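Local coordinates for protein inactive glucansucrase (Lactobacillus reuteri, PDB 5JBD) that is an inactive glucansucrase of glycoside hydrolase family 70, built round a TIM-type barrel and holding a calcium ion, at residues 96-101 and 115-120; 59-64 and 78-83; 855-860 and 874-879; 762-767 and 784-789. One frame throughout, in Å; residues are numbered along the deposited sequence.

Contact 1: residues 96-101 and 115-120; sequences FIKYFV and DTVANI
The side of helix 90-101 that carries I97, K98 and V101 packs on V117 and I120, in the short helix 114-117 and the loop leaving it, within a small cluster of helices. V101 and V117 meet tip to tip: V101 CG2 lies 3.8 Å from V117 CG1, and V101 CG1 3.9 Å from V117 CG2. One turn back, I97 brings its CG2 to 3.6 Å from I120 CD1, the two side chains crossing at about a right angle. I120 holds CG1 between its own backbone N and carbonyl carbon (chi1 61°), and there it lies 3.7 Å from K98 CG as the two chains slide past each other in opposite directions. K98 serves twice: its aliphatic part runs over V117 O and I120, then the chain bends at chi3 (79°), and NZ gives a hydrogen bond of 2.8 Å to A118 O, arriving 42° out of the carbonyl plane. F96 and F100 of the same helix pack on helices 126-147 and 151-162. Branched side chains meeting between two helices, with a lysine bonded to a carbonyl at the turn after the shorter one, place the contact in the helical cluster that is probably domain IV of the family.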
# COMPACT_ATOMS: atom_id res chain seq x y z
N PHE A 96 33.33 -14.76 -17.76
CA PHE A 96 33.89 -13.41 -17.70
C PHE A 96 34.84 -13.15 -18.86
O PHE A 96 34.75 -12.12 -19.54
CB PHE A 96 34.60 -13.16 -16.37
CG PHE A 96 35.22 -11.81 -16.26
CD1 PHE A 96 34.45 -10.71 -15.89
CD2 PHE A 96 36.57 -11.63 -16.49
CE1 PHE A 96 35.02 -9.45 -15.78
CE2 PHE A 96 37.15 -10.36 -16.39
CZ PHE A 96 36.37 -9.28 -16.03
N ILE A 97 35.75 -14.09 -19.09
CA ILE A 97 36.75 -13.98 -20.16
C ILE A 97 36.07 -13.89 -21.53
O ILE A 97 36.36 -12.96 -22.31
CB ILE A 97 37.78 -15.15 -20.10
CG1 ILE A 97 38.64 -15.03 -18.83
CG2 ILE A 97 38.69 -15.17 -21.33
CD1 ILE A 97 39.38 -16.30 -18.43
N LYS A 98 35.17 -14.83 -21.81
CA LYS A 98 34.35 -14.84 -23.03
C LYS A 98 33.58 -13.54 -23.25
O LYS A 98 33.62 -12.98 -24.34
CB LYS A 98 33.33 -15.99 -22.99
CG LYS A 98 33.89 -17.37 -23.29
CD LYS A 98 32.77 -18.39 -23.58
CE LYS A 98 32.11 -18.40 -24.95
NZ LYS A 98 31.59 -19.74 -25.35
N TYR A 99 32.87 -13.10 -22.21
CA TYR A 99 32.05 -11.89 -22.29
C TYR A 99 32.90 -10.65 -22.62
O TYR A 99 32.59 -9.92 -23.58
CB TYR A 99 31.25 -11.67 -21.00
CG TYR A 99 30.30 -10.49 -21.09
CD1 TYR A 99 30.74 -9.19 -20.81
CD2 TYR A 99 29.00 -10.65 -21.52
CE1 TYR A 99 29.90 -8.10 -20.94
CE2 TYR A 99 28.14 -9.56 -21.64
CZ TYR A 99 28.60 -8.29 -21.36
OH TYR A 99 27.77 -7.20 -21.47
N PHE A 100 33.98 -10.45 -21.88
CA PHE A 100 34.84 -9.29 -22.12
C PHE A 100 35.50 -9.29 -23.49
O PHE A 100 35.46 -8.28 -24.20
CB PHE A 100 35.84 -9.07 -20.98
CG PHE A 100 35.30 -8.18 -19.91
CD1 PHE A 100 34.20 -8.57 -19.17
CD2 PHE A 100 35.83 -6.91 -19.69
CE1 PHE A 100 33.66 -7.74 -18.21
CE2 PHE A 100 35.29 -6.08 -18.72
CZ PHE A 100 34.21 -6.49 -17.98
N VAL A 101 36.04 -10.43 -23.91
CA VAL A 101 36.67 -10.51 -25.24
C VAL A 101 35.64 -10.21 -26.35
O VAL A 101 36.00 -9.59 -27.36
CB VAL A 101 37.41 -11.87 -25.44
CG1 VAL A 101 37.86 -12.06 -26.88
CG2 VAL A 101 38.62 -11.95 -24.51
N ASP A 115 37.83 -16.28 -31.39
CA ASP A 115 38.06 -17.71 -31.58
C ASP A 115 38.87 -18.38 -30.48
O ASP A 115 38.56 -19.52 -30.15
CB ASP A 115 38.68 -17.97 -32.94
CG ASP A 115 37.68 -17.77 -34.02
OD1 ASP A 115 36.86 -18.68 -34.24
OD2 ASP A 115 37.68 -16.67 -34.58
N THR A 116 39.87 -17.71 -29.90
CA THR A 116 40.63 -18.33 -28.80
C THR A 116 39.77 -18.54 -27.53
O THR A 116 40.06 -19.43 -26.74
CB THR A 116 41.92 -17.57 -28.41
OG1 THR A 116 41.60 -16.32 -27.78
CG2 THR A 116 42.84 -17.37 -29.63
N VAL A 117 38.72 -17.73 -27.35
CA VAL A 117 37.78 -17.87 -26.22
C VAL A 117 36.48 -18.61 -26.57
O VAL A 117 35.69 -18.85 -25.68
CB VAL A 117 37.42 -16.50 -25.58
CG1 VAL A 117 38.68 -15.71 -25.25
CG2 VAL A 117 36.49 -15.67 -26.47
N ALA A 118 36.27 -18.95 -27.84
CA ALA A 118 35.01 -19.56 -28.30
C ALA A 118 34.57 -20.79 -27.51
O ALA A 118 33.38 -20.94 -27.20
CB ALA A 118 35.10 -19.92 -29.77
N ASN A 119 35.53 -21.66 -27.16
CA ASN A 119 35.25 -22.97 -26.57
C ASN A 119 35.66 -23.11 -25.09
O ASN A 119 35.51 -24.19 -24.52
CB ASN A 119 35.96 -24.09 -27.37
CG ASN A 119 35.51 -24.18 -28.82
OD1 ASN A 119 34.34 -24.00 -29.16
ND2 ASN A 119 36.46 -24.51 -29.69
N ILE A 120 36.20 -22.05 -24.46
CA ILE A 120 36.59 -22.14 -23.05
C ILE A 120 35.36 -22.29 -22.16
O ILE A 120 34.29 -21.73 -22.45
CB ILE A 120 37.49 -20.98 -22.54
CG1 ILE A 120 36.80 -19.61 -22.64
CG2 ILE A 120 38.83 -20.98 -23.27
CD1 ILE A 120 37.49 -18.51 -21.86

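Contact 2: residues 59-64 and 78-83; sequences YRPYGT and DWRPLL
Y59 and R80 face each other as an antiparallel hydrogen-bonded pair, Y59 N to R80 O at 2.9 Å and R80 N to Y59 O at 2.8 Å. Next to this bridge the W79 indole packs against the Y59-R60 backbone. R60 CB stands over its face in a CH-pi contact, 4.1 Å from the centroid of the W79 five-membered ring and 10° off the normal, while Y59 CA comes to 3.4 Å from W79 CE3. On the side of the bridge where Y59 and R80 point, L82 CD2 touches Y59 CD1 at 3.7 Å, and the R80 and P61 side chains cross at about a right angle, a loose contact at R80 CG. The pair belongs to a small two-stranded antiparallel sheet, 58-59 with 80-81, whose connection makes a second one, 63-64 with 72-73. D78 O is buried here against R60 CG and P61 CD and finds no polar partner in the model.

Further out, the R80 chain bends at CD (chi2 -67°). R80 NH1 bonds W79 O at 2.9 Å, the oxygen in the guanidinium plane but NH1 well above the W79 carbonyl plane, and R80 NE makes a salt bridge to E141 of helix 126-147. W79 NE1 is held by A76 O, and Y59 OH by N36 O. R60 runs out extended to T74 OG1, its guanidinium in a cation-pi contact with F39.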
# COMPACT_ATOMS: atom_id res chain seq x y z
N TYR A 59 37.83 -2.93 -5.26
CA TYR A 59 38.95 -2.77 -4.31
C TYR A 59 40.10 -2.01 -4.96
O TYR A 59 40.11 -1.77 -6.17
CB TYR A 59 39.42 -4.13 -3.79
CG TYR A 59 40.41 -4.86 -4.68
CD1 TYR A 59 40.11 -5.19 -5.99
CD2 TYR A 59 41.68 -5.22 -4.20
CE1 TYR A 59 41.02 -5.84 -6.80
CE2 TYR A 59 42.59 -5.89 -4.99
CZ TYR A 59 42.25 -6.19 -6.30
OH TYR A 59 43.14 -6.86 -7.11
N ARG A 60 41.07 -1.62 -4.13
CA ARG A 60 42.27 -0.94 -4.60
C ARG A 60 43.42 -1.92 -4.58
O ARG A 60 43.91 -2.26 -3.49
CB ARG A 60 42.58 0.26 -3.71
CG ARG A 60 43.82 1.05 -4.15
CD ARG A 60 44.19 2.11 -3.14
NE ARG A 60 45.52 2.68 -3.41
CZ ARG A 60 46.11 3.59 -2.65
NH1 ARG A 60 45.52 4.05 -1.53
NH2 ARG A 60 47.32 4.04 -2.99
N PRO A 61 43.88 -2.40 -5.76
CA PRO A 61 45.10 -3.23 -5.74
C PRO A 61 46.31 -2.37 -5.46
O PRO A 61 46.22 -1.13 -5.57
CB PRO A 61 45.17 -3.78 -7.17
CG PRO A 61 44.47 -2.76 -8.01
CD PRO A 61 43.37 -2.20 -7.13
N TYR A 62 47.42 -2.99 -5.08
CA TYR A 62 48.66 -2.24 -4.85
C TYR A 62 49.13 -1.57 -6.14
O TYR A 62 49.50 -0.40 -6.14
CB TYR A 62 49.74 -3.15 -4.25
CG TYR A 62 51.05 -2.44 -3.92
CD1 TYR A 62 52.04 -2.31 -4.89
CD2 TYR A 62 51.29 -1.89 -2.66
CE1 TYR A 62 53.24 -1.67 -4.61
CE2 TYR A 62 52.50 -1.24 -2.37
CZ TYR A 62 53.47 -1.14 -3.36
OH TYR A 62 54.68 -0.51 -3.14
N GLY A 63 49.12 -2.31 -7.25
CA GLY A 63 49.49 -1.76 -8.55
C GLY A 63 48.77 -2.44 -9.71
O GLY A 63 48.06 -3.42 -9.50
N THR A 64 48.97 -1.90 -10.91
CA THR A 64 48.38 -2.41 -12.15
C THR A 64 49.36 -2.30 -13.32
O THR A 64 50.36 -1.57 -13.25
CB THR A 64 47.09 -1.64 -12.53
OG1 THR A 64 47.42 -0.30 -12.89
CG2 THR A 64 46.11 -1.63 -11.41
N ASP A 78 42.39 4.81 -7.74
CA ASP A 78 42.46 3.77 -8.76
C ASP A 78 41.93 2.46 -8.19
O ASP A 78 42.69 1.61 -7.75
CB ASP A 78 43.88 3.61 -9.28
CG ASP A 78 44.44 4.89 -9.87
OD1 ASP A 78 43.73 5.54 -10.66
OD2 ASP A 78 45.58 5.26 -9.53
N TRP A 79 40.61 2.33 -8.20
CA TRP A 79 39.95 1.12 -7.77
C TRP A 79 39.61 0.26 -8.99
O TRP A 79 39.50 0.77 -10.10
CB TRP A 79 38.70 1.46 -6.96
CG TRP A 79 39.03 2.05 -5.62
CD1 TRP A 79 39.77 3.18 -5.37
CD2 TRP A 79 38.63 1.55 -4.34
NE1 TRP A 79 39.86 3.40 -4.03
CE2 TRP A 79 39.18 2.42 -3.37
CE3 TRP A 79 37.89 0.45 -3.92
CZ2 TRP A 79 38.99 2.21 -2.00
CZ3 TRP A 79 37.71 0.25 -2.58
CH2 TRP A 79 38.24 1.13 -1.63
N ARG A 80 39.49 -1.04 -8.76
CA ARG A 80 39.15 -1.99 -9.80
C ARG A 80 38.05 -2.94 -9.32
O ARG A 80 37.95 -3.20 -8.12
CB ARG A 80 40.38 -2.80 -10.23
CG ARG A 80 41.52 -2.01 -10.84
CD ARG A 80 41.15 -1.39 -12.18
NE ARG A 80 42.24 -0.64 -12.80
CZ ARG A 80 42.49 0.66 -12.63
NH1 ARG A 80 41.74 1.43 -11.84
NH2 ARG A 80 43.51 1.21 -13.26
N PRO A 81 37.23 -3.44 -10.25
CA PRO A 81 36.19 -4.39 -9.90
C PRO A 81 36.79 -5.74 -9.51
O PRO A 81 37.73 -6.23 -10.17
CB PRO A 81 35.37 -4.51 -11.18
CG PRO A 81 36.35 -4.23 -12.26
CD PRO A 81 37.24 -3.18 -11.71
N LEU A 82 36.26 -6.32 -8.44
CA LEU A 82 36.70 -7.63 -7.95
C LEU A 82 36.57 -8.72 -9.03
O LEU A 82 37.39 -9.64 -9.09
CB LEU A 82 35.98 -8.01 -6.66
CG LEU A 82 36.43 -7.28 -5.38
CD1 LEU A 82 35.39 -7.37 -4.26
CD2 LEU A 82 37.77 -7.81 -4.91
N LEU A 83 35.57 -8.59 -9.92
CA LEU A 83 35.34 -9.58 -10.98
C LEU A 83 36.41 -9.68 -12.06
O LEU A 83 36.35 -10.59 -12.88
CB LEU A 83 33.96 -9.38 -11.64
CG LEU A 83 32.82 -10.00 -10.85
CD1 LEU A 83 31.48 -9.40 -11.28
CD2 LEU A 83 32.82 -11.53 -10.96

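Contact 3: residues 855-860 and 874-879; sequences VKLANG and NTLLPT. With SO4 (sulfate ion), chain F.
A sulfate ion, probably from the crystallisation liquor, sits between L857 and A858 on one side and P878 and T879 on the other, and in this crystal it bridges two segments that make no hydrogen bond to each other. A858 N points almost straight at SO4 O3, a short bond of 2.6 Å with 170° at the hydrogen. From the other segment T879 N reaches SO4 O2 at 3.2 Å, a longer and more bent bond. The first donor belongs to a type I beta turn, L857 to G860, closed by G860 N to L857 O at 2.9 Å; G860 then leaves with positive phi. Both segments are irregular loops following strand 841-845, and backbone bonds of V855 to A863 and of L876 to Y864 tie them to the stretch that follows the turn.

Beside the ion the contact is apolar, and L857 is its centre. Its CD1 is wedged against the second loop, 3.6 Å from L877 O, and touches the P878 backbone at CA as well. L857 CG faces L876 CG at 4.3 Å, a looser meeting. Further along, V855 holds CG1 anti to its backbone N (chi1 175°), and that methyl lies 4.1 Å from P878 CG, the two side chains crossing obliquely; P878 also rests on I86. The same L857 CD1 that packs on P878 also touches the sulfate, 3.3 Å from SO4 O2, while T879 CG2 lies 3.4 Å from SO4 O1.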
# COMPACT_ATOMS: atom_id res chain seq x y z
N VAL A 855 31.03 -13.43 -1.36
CA VAL A 855 32.21 -14.17 -1.79
C VAL A 855 32.52 -15.31 -0.82
O VAL A 855 32.67 -15.09 0.38
CB VAL A 855 33.45 -13.25 -1.94
CG1 VAL A 855 34.70 -14.05 -2.28
CG2 VAL A 855 33.20 -12.18 -3.00
N LYS A 856 32.59 -16.51 -1.38
CA LYS A 856 33.08 -17.68 -0.67
C LYS A 856 34.39 -18.09 -1.31
O LYS A 856 34.56 -17.97 -2.53
CB LYS A 856 32.07 -18.82 -0.76
CG LYS A 856 30.76 -18.53 -0.07
CD LYS A 856 29.77 -19.68 -0.15
CE LYS A 856 28.56 -19.38 0.72
NZ LYS A 856 27.45 -20.37 0.60
N LEU A 857 35.33 -18.56 -0.49
CA LEU A 857 36.59 -19.11 -0.98
C LEU A 857 36.31 -20.48 -1.60
O LEU A 857 35.21 -21.01 -1.48
CB LEU A 857 37.64 -19.21 0.15
CG LEU A 857 38.35 -17.99 0.74
CD1 LEU A 857 39.61 -17.71 -0.05
CD2 LEU A 857 37.51 -16.72 0.85
N ALA A 858 37.31 -21.05 -2.29
CA ALA A 858 37.14 -22.34 -2.97
C ALA A 858 36.70 -23.47 -2.02
O ALA A 858 35.91 -24.33 -2.41
CB ALA A 858 38.42 -22.73 -3.71
N ASN A 859 37.17 -23.42 -0.76
CA ASN A 859 36.75 -24.38 0.28
C ASN A 859 35.37 -24.14 0.93
O ASN A 859 35.00 -24.84 1.86
CB ASN A 859 37.82 -24.46 1.38
CG ASN A 859 37.87 -23.21 2.26
OD1 ASN A 859 37.05 -22.30 2.14
ND2 ASN A 859 38.85 -23.18 3.15
N GLY A 860 34.62 -23.14 0.45
CA GLY A 860 33.28 -22.87 0.96
C GLY A 860 33.18 -21.83 2.06
O GLY A 860 32.09 -21.34 2.34
N ASN A 874 38.69 -13.98 11.84
CA ASN A 874 39.96 -13.45 11.37
C ASN A 874 39.82 -13.12 9.88
O ASN A 874 39.00 -13.72 9.18
CB ASN A 874 41.11 -14.45 11.54
CG ASN A 874 41.34 -14.86 12.99
OD1 ASN A 874 41.54 -16.04 13.27
ND2 ASN A 874 41.32 -13.90 13.90
N THR A 875 40.62 -12.17 9.41
CA THR A 875 40.65 -11.82 8.00
C THR A 875 40.96 -13.05 7.14
O THR A 875 41.87 -13.82 7.45
CB THR A 875 41.65 -10.68 7.75
OG1 THR A 875 41.14 -9.49 8.37
CG2 THR A 875 41.88 -10.44 6.24
N LEU A 876 40.16 -13.25 6.09
CA LEU A 876 40.33 -14.38 5.17
C LEU A 876 39.91 -13.92 3.78
O LEU A 876 38.72 -13.68 3.55
CB LEU A 876 39.46 -15.56 5.63
CG LEU A 876 39.48 -16.84 4.78
CD1 LEU A 876 40.87 -17.47 4.79
CD2 LEU A 876 38.41 -17.83 5.24
N LEU A 877 40.88 -13.78 2.87
CA LEU A 877 40.62 -13.23 1.52
C LEU A 877 41.03 -14.21 0.42
O LEU A 877 41.91 -15.05 0.61
CB LEU A 877 41.36 -11.92 1.33
CG LEU A 877 41.01 -10.79 2.31
CD1 LEU A 877 41.90 -9.59 2.06
CD2 LEU A 877 39.54 -10.39 2.22
N PRO A 878 40.39 -14.09 -0.77
CA PRO A 878 40.81 -14.92 -1.90
C PRO A 878 42.29 -14.78 -2.22
O PRO A 878 42.86 -13.68 -2.10
CB PRO A 878 39.96 -14.40 -3.06
CG PRO A 878 38.76 -13.82 -2.40
CD PRO A 878 39.25 -13.22 -1.12
N THR A 879 42.91 -15.88 -2.62
CA THR A 879 44.34 -15.92 -2.91
C THR A 879 44.79 -14.94 -4.02
O THR A 879 45.90 -14.42 -3.97
CB THR A 879 44.76 -17.36 -3.26
OG1 THR A 879 46.18 -17.42 -3.41
CG2 THR A 879 44.09 -17.88 -4.55
S SO4 F . 40.66 -19.09 -3.26
O1 SO4 F . 41.18 -19.73 -4.49
O2 SO4 F . 41.76 -18.81 -2.31
O3 SO4 F . 39.70 -20.00 -2.61
O4 SO4 F . 39.99 -17.82 -3.60

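Contact 4: residues 762-767 and 784-789; sequences VTVTRT and QIYFAY
V762 O is approached by two groups of the facing strand: Y786 N gives it a hydrogen bond of 2.8 Å, and I785 CA adds a CA-H...O contact at 3.3 Å. V762 N returns the bond to Y786 O at 3.0 Å, almost straight at 177°. Two residues on, the pattern repeats with V764 N to Q784 O at 2.8 Å and Q784 N to V764 O at 3.0 Å. Between these two hydrogen-bonded pairs T763 and I785 form a non-hydrogen-bonded pair, their side chains on the other face of the sheet; T763 OG1 is taken by T209 and N199.

V762, V764 and Y786 share a face. Y786 holds CG anti to its backbone N (chi1 -178°). V764 CG2 packs on Y786 CB at 3.7 Å, the two side chains meeting at a slant; E172 and Q847 bind the Y786 OH. V762 CG2 comes as close as 3.2 Å to Y786 O and also reaches A788 CB at 4.0 Å. F787 is the centre of an inverse gamma turn, which bends the second strand after Y786, and the short strand axes stand at 110° to each other. On its other side 758-767 pairs with strand 193-197, while 784-791 is outermost of six. This is a strongly twisted antiparallel sheet assembled from distant parts of the chain, consistent with domain B of family 70.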
# COMPACT_ATOMS: atom_id res chain seq x y z
N VAL A 762 22.71 -9.86 5.81
CA VAL A 762 21.71 -10.57 6.62
C VAL A 762 21.71 -12.04 6.23
O VAL A 762 22.08 -12.38 5.11
CB VAL A 762 20.29 -9.99 6.42
CG1 VAL A 762 20.17 -8.66 7.14
CG2 VAL A 762 19.94 -9.82 4.94
N THR A 763 21.33 -12.91 7.16
CA THR A 763 21.19 -14.33 6.88
C THR A 763 19.72 -14.59 6.55
O THR A 763 18.83 -14.24 7.35
CB THR A 763 21.68 -15.17 8.05
OG1 THR A 763 23.04 -14.83 8.34
CG2 THR A 763 21.60 -16.65 7.72
N VAL A 764 19.46 -15.20 5.39
CA VAL A 764 18.08 -15.34 4.88
C VAL A 764 17.67 -16.73 4.39
O VAL A 764 18.50 -17.59 4.11
CB VAL A 764 17.79 -14.35 3.73
CG1 VAL A 764 18.21 -12.93 4.12
CG2 VAL A 764 18.45 -14.77 2.42
N THR A 765 16.35 -16.92 4.29
CA THR A 765 15.75 -18.16 3.80
C THR A 765 14.58 -17.80 2.88
O THR A 765 13.82 -16.87 3.17
CB THR A 765 15.26 -19.03 4.98
OG1 THR A 765 16.39 -19.46 5.74
CG2 THR A 765 14.48 -20.26 4.50
N ARG A 766 14.46 -18.53 1.78
CA ARG A 766 13.44 -18.28 0.77
C ARG A 766 12.09 -18.78 1.29
O ARG A 766 11.93 -19.97 1.54
CB ARG A 766 13.79 -19.02 -0.53
CG ARG A 766 12.83 -18.82 -1.70
CD ARG A 766 12.93 -17.43 -2.27
NE ARG A 766 12.01 -17.27 -3.39
CZ ARG A 766 10.69 -17.06 -3.29
NH1 ARG A 766 10.10 -17.00 -2.09
NH2 ARG A 766 9.95 -16.93 -4.40
N THR A 767 11.11 -17.88 1.40
CA THR A 767 9.80 -18.23 1.97
C THR A 767 8.62 -17.70 1.16
O THR A 767 8.78 -16.84 0.29
CB THR A 767 9.65 -17.66 3.40
OG1 THR A 767 9.58 -16.23 3.36
CG2 THR A 767 10.79 -18.11 4.29
N GLN A 784 21.39 -18.29 4.11
CA GLN A 784 22.39 -17.74 3.19
C GLN A 784 22.59 -16.27 3.46
O GLN A 784 21.62 -15.53 3.65
CB GLN A 784 21.92 -17.89 1.73
CG GLN A 784 21.84 -19.31 1.22
CD GLN A 784 23.15 -20.06 1.32
OE1 GLN A 784 24.20 -19.57 0.91
NE2 GLN A 784 23.09 -21.26 1.88
N ILE A 785 23.85 -15.84 3.45
CA ILE A 785 24.15 -14.42 3.59
C ILE A 785 23.76 -13.70 2.29
O ILE A 785 24.16 -14.12 1.21
CB ILE A 785 25.63 -14.18 4.00
CG1 ILE A 785 25.85 -14.77 5.40
CG2 ILE A 785 25.93 -12.68 3.98
CD1 ILE A 785 27.17 -14.51 6.05
N TYR A 786 23.02 -12.61 2.45
CA TYR A 786 22.39 -11.85 1.36
C TYR A 786 22.57 -10.37 1.68
O TYR A 786 22.38 -9.95 2.83
CB TYR A 786 20.89 -12.22 1.36
CG TYR A 786 19.99 -11.60 0.29
CD1 TYR A 786 20.19 -11.85 -1.06
CD2 TYR A 786 18.87 -10.82 0.65
CE1 TYR A 786 19.34 -11.31 -2.03
CE2 TYR A 786 18.01 -10.28 -0.32
CZ TYR A 786 18.24 -10.53 -1.66
OH TYR A 786 17.40 -10.00 -2.62
N PHE A 787 22.92 -9.57 0.67
CA PHE A 787 23.23 -8.16 0.89
C PHE A 787 22.02 -7.26 0.62
O PHE A 787 22.02 -6.41 -0.27
CB PHE A 787 24.44 -7.75 0.04
CG PHE A 787 25.70 -8.54 0.32
CD1 PHE A 787 26.13 -8.76 1.63
CD2 PHE A 787 26.47 -9.02 -0.72
CE1 PHE A 787 27.30 -9.47 1.88
CE2 PHE A 787 27.65 -9.72 -0.48
CZ PHE A 787 28.06 -9.95 0.83
N ALA A 788 20.99 -7.43 1.44
CA ALA A 788 19.73 -6.70 1.28
C ALA A 788 19.94 -5.24 1.61
O ALA A 788 20.75 -4.91 2.49
CB ALA A 788 18.65 -7.28 2.18
N TYR A 789 19.22 -4.38 0.90
CA TYR A 789 19.06 -2.98 1.31
C TYR A 789 18.10 -2.95 2.49
O TYR A 789 16.94 -3.33 2.34
CB TYR A 789 18.55 -2.13 0.14
CG TYR A 789 19.60 -1.94 -0.93
CD1 TYR A 789 19.80 -2.89 -1.93
CD2 TYR A 789 20.45 -0.84 -0.90
CE1 TYR A 789 20.78 -2.72 -2.89
CE2 TYR A 789 21.44 -0.65 -1.87
CZ TYR A 789 21.60 -1.60 -2.86
OH TYR A 789 22.58 -1.43 -3.80

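All four contacts lie on the same side of the chain's centre. Contacts 1 and 2 join where helix 90-101 follows strand 80-81: F96 CE1 rests 3.4 Å from L83 O, though the centres are 22 Å apart. Contact 3 comes to about 5 Å of contact 2 at the nearest atoms without touching it. It does touch contact 4, where K856 NZ lies 3.4 Å from Q784 OE1. Contact 4, whose nearest atoms are about 17 Å from contact 1, leads on to the metal: its sheet also holds strand 242-244, which carries the calcium ligand D243, and strand 752-753, next in sequence to the ligand N751.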